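Local coordinates for uncharacterized rhodanese-related protein TVG0868615 (Thermoplasma volcanium GSS1, PDB 3GK5) that is of unknown function but contains, in this chain, a rhodanese-like domain, a fold that in relatives commonly handles sulfur transfer, at residues Gln90-Ile93 with Tyr97-Val100; Ala70-Leu75 with Ile82-Gly87; Pro26-Phe31 with Gly65-Ala70; Glu47-Leu52 with Ser76-Asn81. All coordinates share one frame; numbering follows the deposited sequence.

Contact 1. Residues Gln90-Ile93 with Tyr97-Val100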
loop_
_atom_site.group_PDB
_atom_site.type_symbol
_atom_site.label_atom_id
_atom_site.label_comp_id
_atom_site.label_asym_id
_atom_site.label_seq_id
_atom_site.Cartn_x
_atom_site.Cartn_y
_atom_site.Cartn_z
ATOM N N GLN A 90 -9.269 4.798 -1.835
ATOM C CA GLN A 90 -10.584 5.349 -2.118
ATOM C C GLN A 90 -11.585 4.471 -1.375
ATOM O O GLN A 90 -12.399 4.964 -0.603
ATOM C CB GLN A 90 -10.872 5.308 -3.621
ATOM C CG GLN A 90 -12.324 5.604 -3.984
ATOM C CD GLN A 90 -12.627 5.388 -5.462
ATOM O OE1 GLN A 90 -12.379 4.312 -6.010
ATOM N NE2 GLN A 90 -13.179 6.410 -6.109
ATOM N N SER A 91 -11.500 3.165 -1.607
ATOM C CA SER A 91 -12.386 2.203 -0.970
ATOM C C SER A 91 -12.231 2.281 0.539
ATOM O O SER A 91 -13.212 2.272 1.282
ATOM C CB SER A 91 -12.046 0.793 -1.454
ATOM O OG SER A 91 -12.731 -0.192 -0.699
ATOM N N TRP A 92 -10.987 2.363 0.988
ATOM C CA TRP A 92 -10.683 2.455 2.409
ATOM C C TRP A 92 -11.459 3.594 3.075
ATOM O O TRP A 92 -12.004 3.430 4.167
ATOM C CB TRP A 92 -9.171 2.641 2.576
ATOM C CG TRP A 92 -8.726 3.053 3.930
ATOM C CD1 TRP A 92 -8.742 4.316 4.452
ATOM C CD2 TRP A 92 -8.168 2.209 4.939
ATOM N NE1 TRP A 92 -8.225 4.311 5.724
ATOM C CE2 TRP A 92 -7.866 3.029 6.049
ATOM C CE3 TRP A 92 -7.896 0.835 5.016
ATOM C CZ2 TRP A 92 -7.303 2.525 7.222
ATOM C CZ3 TRP A 92 -7.337 0.331 6.181
ATOM C CH2 TRP A 92 -7.047 1.179 7.274
ATOM N N ILE A 93 -11.505 4.742 2.403
ATOM C CA ILE A 93 -12.209 5.919 2.906
ATOM C C ILE A 93 -13.723 5.773 2.771
ATOM O O ILE A 93 -14.475 6.130 3.684
ATOM C CB ILE A 93 -11.743 7.192 2.157
ATOM C CG1 ILE A 93 -10.284 7.485 2.531
ATOM C CG2 ILE A 93 -12.662 8.378 2.478
ATOM C CD1 ILE A 93 -9.711 8.715 1.877
ATOM N N TYR A 97 -12.831 4.438 7.051
ATOM C CA TYR A 97 -11.679 4.017 7.820
ATOM C C TYR A 97 -10.758 5.189 8.114
ATOM O O TYR A 97 -10.629 6.116 7.319
ATOM C CB TYR A 97 -10.953 2.892 7.099
ATOM C CG TYR A 97 -11.658 1.557 7.232
ATOM C CD1 TYR A 97 -12.033 0.828 6.104
ATOM C CD2 TYR A 97 -11.913 1.006 8.485
ATOM C CE1 TYR A 97 -12.638 -0.422 6.221
ATOM C CE2 TYR A 97 -12.516 -0.243 8.616
ATOM C CZ TYR A 97 -12.869 -0.951 7.483
ATOM O OH TYR A 97 -13.414 -2.206 7.616
ATOM N N PRO A 98 -10.106 5.160 9.279
ATOM C CA PRO A 98 -9.194 6.216 9.719
ATOM C C PRO A 98 -8.063 6.555 8.753
ATOM O O PRO A 98 -7.327 5.683 8.273
ATOM C CB PRO A 98 -8.688 5.692 11.057
ATOM C CG PRO A 98 -8.684 4.214 10.851
ATOM C CD PRO A 98 -10.006 3.987 10.162
ATOM N N VAL A 99 -7.936 7.847 8.482
ATOM C CA VAL A 99 -6.906 8.350 7.597
ATOM C C VAL A 99 -6.257 9.566 8.264
ATOM O O VAL A 99 -6.907 10.294 9.013
ATOM C CB VAL A 99 -7.517 8.699 6.204
ATOM C CG1 VAL A 99 -8.069 10.117 6.187
ATOM C CG2 VAL A 99 -6.488 8.478 5.128
ATOM N N VAL A 100 -4.971 9.764 7.997
ATOM C CA VAL A 100 -4.207 10.864 8.578
ATOM C C VAL A 100 -3.905 12.005 7.604
ATOM O O VAL A 100 -3.631 11.774 6.428
ATOM C CB VAL A 100 -2.863 10.360 9.130
ATOM C CG1 VAL A 100 -2.040 11.528 9.634
ATOM C CG2 VAL A 100 -3.101 9.358 10.245
HETATM O O HOH W 1 -12.824 7.122 5.902
#

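Contact 2. Residues Ala70-Leu75 with Ile82-Gly87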
loop_
_atom_site.group_PDB
_atom_site.type_symbol
_atom_site.label_atom_id
_atom_site.label_comp_id
_atom_site.label_asym_id
_atom_site.label_seq_id
_atom_site.Cartn_x
_atom_site.Cartn_y
_atom_site.Cartn_z
ATOM N N ALA A 70 0.125 -3.349 -10.249
ATOM C CA ALA A 70 1.364 -3.460 -11.007
ATOM C C ALA A 70 2.591 -3.555 -10.098
ATOM O O ALA A 70 3.569 -4.228 -10.427
ATOM C CB ALA A 70 1.494 -2.288 -11.952
ATOM N N ALA A 71 2.527 -2.902 -8.944
ATOM C CA ALA A 71 3.632 -2.937 -7.993
ATOM C C ALA A 71 3.737 -4.322 -7.348
ATOM O O ALA A 71 4.830 -4.830 -7.112
ATOM C CB ALA A 71 3.431 -1.876 -6.910
ATOM N N VAL A 72 2.597 -4.930 -7.058
ATOM C CA VAL A 72 2.604 -6.235 -6.437
ATOM C C VAL A 72 3.247 -7.299 -7.313
ATOM O O VAL A 72 4.055 -8.085 -6.837
ATOM C CB VAL A 72 1.192 -6.676 -6.075
ATOM C CG1 VAL A 72 1.229 -8.091 -5.521
ATOM C CG2 VAL A 72 0.607 -5.719 -5.047
ATOM N N GLU A 73 2.889 -7.321 -8.593
ATOM C CA GLU A 73 3.435 -8.301 -9.528
ATOM C C GLU A 73 4.951 -8.159 -9.623
ATOM O O GLU A 73 5.661 -9.126 -9.876
ATOM C CB GLU A 73 2.811 -8.104 -10.915
ATOM C CG GLU A 73 1.848 -9.205 -11.353
ATOM C CD GLU A 73 2.566 -10.499 -11.703
ATOM O OE1 GLU A 73 3.072 -11.176 -10.786
ATOM O OE2 GLU A 73 2.640 -10.837 -12.901
ATOM N N PHE A 74 5.434 -6.941 -9.415
ATOM C CA PHE A 74 6.854 -6.652 -9.478
ATOM C C PHE A 74 7.584 -7.125 -8.222
ATOM O O PHE A 74 8.565 -7.859 -8.304
ATOM C CB PHE A 74 7.049 -5.146 -9.667
ATOM C CG PHE A 74 8.490 -4.714 -9.713
ATOM C CD1 PHE A 74 9.328 -5.136 -10.740
ATOM C CD2 PHE A 74 9.007 -3.876 -8.725
ATOM C CE1 PHE A 74 10.665 -4.731 -10.783
ATOM C CE2 PHE A 74 10.334 -3.466 -8.756
ATOM C CZ PHE A 74 11.169 -3.894 -9.788
ATOM N N LEU A 75 7.099 -6.717 -7.057
ATOM C CA LEU A 75 7.750 -7.089 -5.807
ATOM C C LEU A 75 7.508 -8.543 -5.404
ATOM O O LEU A 75 8.237 -9.086 -4.576
ATOM C CB LEU A 75 7.277 -6.167 -4.681
ATOM C CG LEU A 75 7.368 -4.664 -4.944
ATOM C CD1 LEU A 75 6.664 -3.929 -3.820
ATOM C CD2 LEU A 75 8.822 -4.228 -5.056
ATOM N N ILE A 82 4.283 -9.267 0.017
ATOM C CA ILE A 82 3.396 -8.118 -0.168
ATOM C C ILE A 82 2.043 -8.553 -0.706
ATOM O O ILE A 82 1.925 -9.596 -1.340
ATOM C CB ILE A 82 3.978 -7.061 -1.156
ATOM C CG1 ILE A 82 3.649 -7.437 -2.603
ATOM C CG2 ILE A 82 5.486 -6.933 -0.968
ATOM C CD1 ILE A 82 4.291 -8.713 -3.093
ATOM N N VAL A 83 1.026 -7.738 -0.449
ATOM C CA VAL A 83 -0.330 -8.013 -0.901
ATOM C C VAL A 83 -0.917 -6.739 -1.500
ATOM O O VAL A 83 -0.481 -5.645 -1.160
ATOM C CB VAL A 83 -1.205 -8.443 0.274
ATOM C CG1 VAL A 83 -0.690 -9.754 0.857
ATOM C CG2 VAL A 83 -1.190 -7.352 1.329
ATOM N N ASP A 84 -1.900 -6.879 -2.384
ATOM C CA ASP A 84 -2.539 -5.723 -3.021
ATOM C C ASP A 84 -3.817 -5.371 -2.255
ATOM O O ASP A 84 -4.559 -6.262 -1.842
ATOM C CB ASP A 84 -2.863 -6.056 -4.491
ATOM C CG ASP A 84 -3.460 -4.883 -5.253
ATOM O OD1 ASP A 84 -2.954 -3.749 -5.099
ATOM O OD2 ASP A 84 -4.427 -5.091 -6.028
ATOM N N VAL A 85 -4.063 -4.080 -2.048
ATOM C CA VAL A 85 -5.262 -3.646 -1.333
ATOM C C VAL A 85 -6.381 -3.276 -2.315
ATOM O O VAL A 85 -6.275 -2.308 -3.078
ATOM C CB VAL A 85 -4.979 -2.418 -0.426
ATOM C CG1 VAL A 85 -6.245 -2.016 0.316
ATOM C CG2 VAL A 85 -3.867 -2.724 0.552
ATOM N N GLU A 86 -7.461 -4.048 -2.273
ATOM C CA GLU A 86 -8.606 -3.845 -3.155
ATOM C C GLU A 86 -9.314 -2.504 -2.985
ATOM O O GLU A 86 -9.609 -2.085 -1.868
ATOM C CB GLU A 86 -9.605 -4.981 -2.936
ATOM C CG GLU A 86 -8.958 -6.353 -3.026
ATOM C CD GLU A 86 -9.781 -7.452 -2.385
ATOM O OE1 GLU A 86 -9.326 -8.619 -2.415
ATOM O OE2 GLU A 86 -10.875 -7.152 -1.852
ATOM N N GLY A 87 -9.589 -1.845 -4.105
ATOM C CA GLY A 87 -10.279 -0.569 -4.075
ATOM C C GLY A 87 -9.408 0.647 -3.818
ATOM O O GLY A 87 -9.868 1.785 -3.947
#

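Contact 3. Residues Pro26-Phe31 with Gly65-Ala70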
loop_
_atom_site.group_PDB
_atom_site.type_symbol
_atom_site.label_atom_id
_atom_site.label_comp_id
_atom_site.label_asym_id
_atom_site.label_seq_id
_atom_site.Cartn_x
_atom_site.Cartn_y
_atom_site.Cartn_z
ATOM N N PRO A 26 3.519 11.767 -3.999
ATOM C CA PRO A 26 3.524 12.540 -2.752
ATOM C C PRO A 26 2.423 13.581 -2.553
ATOM O O PRO A 26 1.941 13.758 -1.432
ATOM C CB PRO A 26 4.933 13.141 -2.716
ATOM C CG PRO A 26 5.358 13.140 -4.167
ATOM C CD PRO A 26 4.826 11.840 -4.672
ATOM N N PHE A 27 2.010 14.258 -3.622
ATOM C CA PHE A 27 0.963 15.278 -3.499
ATOM C C PHE A 27 -0.389 14.674 -3.186
ATOM O O PHE A 27 -1.301 15.376 -2.770
ATOM C CB PHE A 27 0.845 16.110 -4.786
ATOM C CG PHE A 27 0.224 15.372 -5.947
ATOM C CD1 PHE A 27 -1.161 15.267 -6.074
ATOM C CD2 PHE A 27 1.029 14.811 -6.933
ATOM C CE1 PHE A 27 -1.734 14.616 -7.179
ATOM C CE2 PHE A 27 0.472 14.160 -8.036
ATOM C CZ PHE A 27 -0.913 14.064 -8.159
ATOM N N GLU A 28 -0.517 13.373 -3.396
ATOM C CA GLU A 28 -1.774 12.695 -3.148
ATOM C C GLU A 28 -1.977 12.368 -1.685
ATOM O O GLU A 28 -3.106 12.235 -1.233
ATOM C CB GLU A 28 -1.843 11.406 -3.972
ATOM C CG GLU A 28 -1.945 11.637 -5.468
ATOM C CD GLU A 28 -1.950 10.351 -6.271
ATOM O OE1 GLU A 28 -0.871 9.915 -6.721
ATOM O OE2 GLU A 28 -3.038 9.775 -6.451
ATOM N N LEU A 29 -0.887 12.232 -0.939
ATOM C CA LEU A 29 -0.998 11.894 0.473
ATOM C C LEU A 29 -1.418 13.059 1.356
ATOM O O LEU A 29 -1.893 12.858 2.467
ATOM C CB LEU A 29 0.314 11.294 0.991
ATOM C CG LEU A 29 0.492 9.786 0.778
ATOM C CD1 LEU A 29 0.544 9.486 -0.697
ATOM C CD2 LEU A 29 1.776 9.297 1.477
ATOM N N ILE A 30 -1.267 14.280 0.864
ATOM C CA ILE A 30 -1.652 15.422 1.670
ATOM C C ILE A 30 -3.167 15.423 1.871
ATOM O O ILE A 30 -3.684 16.107 2.754
ATOM C CB ILE A 30 -1.193 16.738 1.023
ATOM C CG1 ILE A 30 -2.038 17.053 -0.198
ATOM C CG2 ILE A 30 0.257 16.629 0.610
ATOM C CD1 ILE A 30 -3.255 17.894 0.132
ATOM N N PHE A 31 -3.877 14.642 1.064
ATOM C CA PHE A 31 -5.321 14.579 1.195
ATOM C C PHE A 31 -5.762 13.439 2.112
ATOM O O PHE A 31 -6.948 13.244 2.357
ATOM C CB PHE A 31 -5.963 14.458 -0.186
ATOM C CG PHE A 31 -5.753 15.673 -1.060
ATOM C CD1 PHE A 31 -6.299 16.907 -0.711
ATOM C CD2 PHE A 31 -5.006 15.582 -2.234
ATOM C CE1 PHE A 31 -6.100 18.029 -1.519
ATOM C CE2 PHE A 31 -4.804 16.697 -3.045
ATOM C CZ PHE A 31 -5.350 17.921 -2.691
ATOM N N GLY A 65 -6.341 1.253 -7.124
ATOM C CA GLY A 65 -5.861 -0.114 -7.225
ATOM C C GLY A 65 -5.170 -0.488 -8.524
ATOM O O GLY A 65 -4.637 -1.590 -8.664
ATOM N N ASN A 66 -5.164 0.426 -9.482
ATOM C CA ASN A 66 -4.540 0.160 -10.769
ATOM C C ASN A 66 -3.014 0.162 -10.691
ATOM O O ASN A 66 -2.356 -0.645 -11.346
ATOM C CB ASN A 66 -5.035 1.195 -11.781
ATOM C CG ASN A 66 -5.672 2.404 -11.109
ATOM O OD1 ASN A 66 -4.988 3.213 -10.483
ATOM N ND2 ASN A 66 -6.989 2.519 -11.220
ATOM N N ARG A 67 -2.460 1.057 -9.875
ATOM C CA ARG A 67 -1.011 1.171 -9.721
ATOM C C ARG A 67 -0.467 0.178 -8.695
ATOM O O ARG A 67 0.648 -0.328 -8.830
ATOM C CB ARG A 67 -0.641 2.604 -9.320
ATOM C CG ARG A 67 -0.961 3.642 -10.399
ATOM C CD ARG A 67 -0.769 5.065 -9.898
ATOM N NE ARG A 67 -1.796 5.424 -8.920
ATOM C CZ ARG A 67 -1.827 6.564 -8.233
ATOM N NH1 ARG A 67 -2.813 6.784 -7.370
ATOM N NH2 ARG A 67 -0.871 7.478 -8.392
ATOM N N SER A 68 -1.256 -0.098 -7.663
ATOM C CA SER A 68 -0.844 -1.042 -6.643
ATOM C C SER A 68 -0.696 -2.432 -7.268
ATOM O O SER A 68 0.271 -3.141 -6.995
ATOM C CB SER A 68 -1.879 -1.082 -5.520
ATOM O OG SER A 68 -3.162 -1.340 -6.050
ATOM N N ALA A 69 -1.648 -2.809 -8.118
ATOM C CA ALA A 69 -1.623 -4.117 -8.771
ATOM C C ALA A 69 -0.317 -4.355 -9.503
ATOM O O ALA A 69 0.278 -5.429 -9.391
ATOM C CB ALA A 69 -2.783 -4.241 -9.746
ATOM N N ALA A 70 0.125 -3.349 -10.249
ATOM C CA ALA A 70 1.364 -3.460 -11.007
ATOM C C ALA A 70 2.591 -3.555 -10.098
ATOM O O ALA A 70 3.569 -4.228 -10.427
ATOM C CB ALA A 70 1.494 -2.288 -11.952
#

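Contact 4. Residues Glu47-Leu52 with Ser76-Asn81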
loop_
_atom_site.group_PDB
_atom_site.type_symbol
_atom_site.label_atom_id
_atom_site.label_comp_id
_atom_site.label_asym_id
_atom_site.label_seq_id
_atom_site.Cartn_x
_atom_site.Cartn_y
_atom_site.Cartn_z
ATOM N N GLU A 47 13.690 1.875 -8.484
ATOM C CA GLU A 47 15.005 2.212 -7.950
ATOM C C GLU A 47 15.126 2.174 -6.436
ATOM O O GLU A 47 16.229 2.055 -5.904
ATOM C CB GLU A 47 15.447 3.606 -8.414
ATOM C CG GLU A 47 15.625 3.792 -9.915
ATOM C CD GLU A 47 14.354 4.248 -10.610
ATOM O OE1 GLU A 47 13.737 5.238 -10.150
ATOM O OE2 GLU A 47 13.978 3.624 -11.625
ATOM N N LYS A 48 14.010 2.284 -5.729
ATOM C CA LYS A 48 14.090 2.302 -4.276
ATOM C C LYS A 48 13.303 1.233 -3.536
ATOM O O LYS A 48 12.891 1.440 -2.398
ATOM C CB LYS A 48 13.697 3.694 -3.779
ATOM C CG LYS A 48 14.468 4.804 -4.491
ATOM C CD LYS A 48 14.596 6.062 -3.645
ATOM C CE LYS A 48 13.248 6.679 -3.321
ATOM N NZ LYS A 48 13.414 7.931 -2.521
ATOM N N TRP A 49 13.105 0.087 -4.172
ATOM C CA TRP A 49 12.369 -0.994 -3.535
ATOM C C TRP A 49 13.302 -1.785 -2.621
ATOM O O TRP A 49 12.860 -2.616 -1.825
ATOM C CB TRP A 49 11.791 -1.936 -4.585
ATOM C CG TRP A 49 12.833 -2.739 -5.284
ATOM C CD1 TRP A 49 13.518 -2.393 -6.413
ATOM C CD2 TRP A 49 13.335 -4.016 -4.885
ATOM N NE1 TRP A 49 14.414 -3.378 -6.744
ATOM C CE2 TRP A 49 14.322 -4.389 -5.824
ATOM C CE3 TRP A 49 13.043 -4.886 -3.825
ATOM C CZ2 TRP A 49 15.027 -5.595 -5.733
ATOM C CZ3 TRP A 49 13.745 -6.086 -3.733
ATOM C CH2 TRP A 49 14.724 -6.430 -4.685
ATOM N N LYS A 50 14.598 -1.524 -2.755
ATOM C CA LYS A 50 15.615 -2.204 -1.973
ATOM C C LYS A 50 15.515 -1.791 -0.518
ATOM O O LYS A 50 15.990 -2.487 0.380
ATOM C CB LYS A 50 17.001 -1.874 -2.540
ATOM C CG LYS A 50 17.066 -1.988 -4.072
ATOM C CD LYS A 50 18.488 -1.948 -4.646
ATOM C CE LYS A 50 19.261 -0.692 -4.258
ATOM N NZ LYS A 50 19.784 -0.731 -2.856
ATOM N N ILE A 51 14.869 -0.657 -0.291
ATOM C CA ILE A 51 14.699 -0.123 1.050
ATOM C C ILE A 51 13.656 -0.919 1.826
ATOM O O ILE A 51 13.499 -0.739 3.028
ATOM C CB ILE A 51 14.264 1.342 0.982
ATOM C CG1 ILE A 51 15.104 2.063 -0.082
ATOM C CG2 ILE A 51 14.441 1.999 2.339
ATOM C CD1 ILE A 51 14.656 3.483 -0.371
ATOM N N LEU A 52 12.956 -1.806 1.131
ATOM C CA LEU A 52 11.923 -2.627 1.747
ATOM C C LEU A 52 12.479 -3.809 2.537
ATOM O O LEU A 52 13.404 -4.486 2.086
ATOM C CB LEU A 52 10.965 -3.131 0.667
ATOM C CG LEU A 52 9.793 -2.227 0.279
ATOM C CD1 LEU A 52 10.107 -0.772 0.552
ATOM C CD2 LEU A 52 9.462 -2.447 -1.183
ATOM N N SER A 76 6.484 -9.167 -5.979
ATOM C CA SER A 76 6.166 -10.549 -5.650
ATOM C C SER A 76 7.206 -11.496 -6.229
ATOM O O SER A 76 7.536 -12.515 -5.628
ATOM C CB SER A 76 4.784 -10.932 -6.189
ATOM O OG SER A 76 4.825 -11.110 -7.592
ATOM N N GLN A 77 7.724 -11.159 -7.403
ATOM C CA GLN A 77 8.717 -12.007 -8.043
ATOM C C GLN A 77 10.092 -11.776 -7.437
ATOM O O GLN A 77 11.029 -12.515 -7.718
ATOM C CB GLN A 77 8.764 -11.732 -9.548
ATOM C CG GLN A 77 7.406 -11.759 -10.236
ATOM C CD GLN A 77 7.501 -11.418 -11.714
ATOM O OE1 GLN A 77 8.153 -12.129 -12.482
ATOM N NE2 GLN A 77 6.854 -10.324 -12.120
ATOM N N LEU A 78 10.218 -10.745 -6.606
ATOM C CA LEU A 78 11.496 -10.449 -5.972
ATOM C C LEU A 78 11.552 -11.067 -4.580
ATOM O O LEU A 78 12.417 -10.724 -3.768
ATOM C CB LEU A 78 11.716 -8.937 -5.880
ATOM C CG LEU A 78 11.762 -8.179 -7.209
ATOM C CD1 LEU A 78 11.694 -6.693 -6.946
ATOM C CD2 LEU A 78 13.027 -8.544 -7.976
ATOM N N GLY A 79 10.612 -11.965 -4.305
ATOM C CA GLY A 79 10.579 -12.642 -3.019
ATOM C C GLY A 79 10.105 -11.832 -1.828
ATOM O O GLY A 79 10.485 -12.112 -0.690
ATOM N N LEU A 80 9.275 -10.826 -2.079
ATOM C CA LEU A 80 8.762 -10.005 -0.995
ATOM C C LEU A 80 7.359 -10.421 -0.612
ATOM O O LEU A 80 6.533 -10.770 -1.456
ATOM C CB LEU A 80 8.767 -8.522 -1.371
ATOM C CG LEU A 80 10.094 -7.778 -1.240
ATOM C CD1 LEU A 80 9.944 -6.392 -1.832
ATOM C CD2 LEU A 80 10.507 -7.688 0.226
ATOM N N ASN A 81 7.104 -10.393 0.685
ATOM C CA ASN A 81 5.804 -10.752 1.208
ATOM C C ASN A 81 4.914 -9.504 1.171
ATOM O O ASN A 81 4.827 -8.765 2.157
ATOM C CB ASN A 81 5.970 -11.270 2.632
ATOM C CG ASN A 81 4.674 -11.711 3.241
ATOM O OD1 ASN A 81 3.726 -12.043 2.529
ATOM N ND2 ASN A 81 4.623 -11.737 4.569
#

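Contact 1. Residues Gln90-Ile93 with Tyr97-Val100
The indole of Trp92, on helix 88-94, is gripped by the chain that follows that helix. Its NE1 donates to the carbonyl O of Pro98 at 3.0 Å, with a moderately bent N-H...O angle of 140°. The acceptor lies almost in the indole plane, where the N-H points, yet NE1 stands above the carbonyl plane of Pro98 instead of within it. The backbone supplies further links. Tyr97 N makes a weak bond to Trp92 O at 3.2 Å, while a water donates both to Ile93 O (2.9 Å) and to Tyr97 O (2.8 Å), so that it links the helix carbonyl to the tail carbonyl. Apolar contact fills in around these bonds. The CB of Tyr97 sits over one indole face, a CH-pi contact 3.4 Å from the centroid of the five-membered ring. With the CG of Tyr97 anti to its carbonyl carbon (chi1 -77°), the phenol leads away from the indole, its edge beside Trp92 O; the two rings meet obliquely with planes at 41°. Pro98 CG adds looser contact beside CZ2 of the indole. Tyr12 of helix 8-13 also packs on both aromatic residues. Replacing Trp92 with a leucine would probably leave Pro98 O without its donor and take away the flat surface under Tyr97 CB, allowing the C-terminal segment to shift. Tryptophan suits the place because it combines a broad apolar face with a single edge-on donor; the buried indole can thus meet its one polar need while it holds the chain after helix 88-94 against that helix.

Contact 2. Residues Ala70-Leu75 with Ile82-Gly87
Ile82 and Val72 bury the most surface here, with Leu75 next, and together they seat helix 66-76 on strand 82-85. The local axes of residues 70-75 and 82-85 run nearly antiparallel, at 170° and 8.0 Å apart, as expected when a helix returns across a sheet to start the next parallel strand: this is the second half of the beta-alpha-beta crossover from strand 58-61. Val72 points both methyls at the strand. Its CG1 slides past Ile82, 3.8 Å from Ile82 CG1, while CG2 presses on the aliphatic base of Asp84, 3.5 Å from Asp84 CB. The CG1 of Ile82 lies between its own backbone N and carbonyl carbon (chi1 85°), a crowded position, and this turns CD1 up against the helix backbone, 3.8 Å from Val72 O. Ile82 CG2 is met more loosely by Leu75 CB at 4.2 Å. Beta-branched residues suit both sides: valine is compact enough for the helix to lie close, and isoleucine offers two arms, the longer lying against Val72 and reaching the backbone at Leu75, the shorter touching Leu75 CB. Asp84 is the exception. It lends only its CB region to the valine, and its carboxylate is satisfied by other donors, OD1 pairing with Ser68 OG nearer the start of the helix and OD2 with Tyr3 OH. The chemistry is mainly dispersive, held by branched methyls fitting side by side, while the one buried carboxylate has hydroxyl partners and probably helps fix how the helix lies along the strand.

Contact 3. Residues Pro26-Phe31 with Gly65-Ala70
Glu28 and Arg67 reach toward each other from opposite directions and form a bidentate salt bridge, the whole of the direct contact between residues 26-31 and 65-70. Arg67 uses the end of its guanidinium: NH2 bonds Glu28 OE1 at 3.0 Å, almost straight at 175°, and NH1 bonds Glu28 OE2 at 3.1 Å. The carboxylate and guanidinium planes are only 24° apart. OE1 accepts with its syn lone pair, and OE2 is also met on the syn side, slightly out of plane. Such pairing, two roughly parallel N-H...O bonds, resists rotation of either group. Long side chains are needed, because the CA atoms of Glu28 and Arg67 lie 13.3 Å apart; the glutamate reaches out with chi2 extended at 177°, while the arginine bends at chi3.

Further hydrogen bonding comes from the backbone: Glu28 OE1 also accepts from Glu25 N, so this oxygen has two donors. By way of apolar packing, the CG of Glu28 rests on one face of the neighbouring Phe27 ring.

Arg67 lies in the first turn of helix 66-76, just past the loop from Cys62, and its side chain touches both Cys62 and Arg24. A cysteine opening the loop and an arginine at the helix start are consistent with a rhodanese active-site loop. The salt bridge thus ties the short helix 26-29, whose Pro26 and Leu29 pack on strand 38-39, to the loop and helix following strand 58-61.

Contact 4. Residues Glu47-Leu52 with Ser76-Asn81
Leu78 lays a methyl on the indole of Trp49 in a CH-pi contact. Its CD1 stands 3.5 Å from the centroid of the six-membered ring and only 4° off the normal, over the ring centre. Lys50 CG lies near the rim of the opposite face. Trp49 CG lies between its backbone N and carbonyl carbon (chi1 70°), which swings the ring across to the facing loop.

The remaining contacts are between apolar side chains. Leu80 CD1 meets both Trp49 CE3 and Leu52 CD2, each at 4.0 Å. Leucine suits both loop positions, its methyls reaching well out from the backbone. An alanine in place of Trp49 would probably leave the Leu78 methyl without its aromatic platform and open a gap beside Leu80.

Backbone bonding shapes the loop. Gly79, at positive phi, is the C-prime residue of a Schellman motif ending helix 66-76, with a probable bond from Leu80 N to Leu75 O and a weak one from Gly79 N to Ser76 O; glycine readily adopts this conformation. The turn presents Leu78 and Leu80 to the residues just after helix 42-48, while Leu75 touches Trp49, Leu52 and Leu80, and strand 82-85 begins just beyond.

Following the chain, contact 3 closes the longest loop, from helix 26-29 past strands 38-39 and 58-61 to the start of helix 66-76. Contact 4 opens within that loop, at and just after the end of helix 42-48, but closes beyond it, so the two cross. Contact 2 starts where contact 3 ends, sharing Ala70, and crosses contact 4, since residues 76-81 lie between its segments. Helix 66-76 is the common element: its start is tied to helix 26-29, its body to strand 82-85, and the loop after it to the turn following helix 42-48. Contact 1 follows in series, folding the C-terminal tail back on helix 88-94, across the chain's centre from contacts 2 and 4.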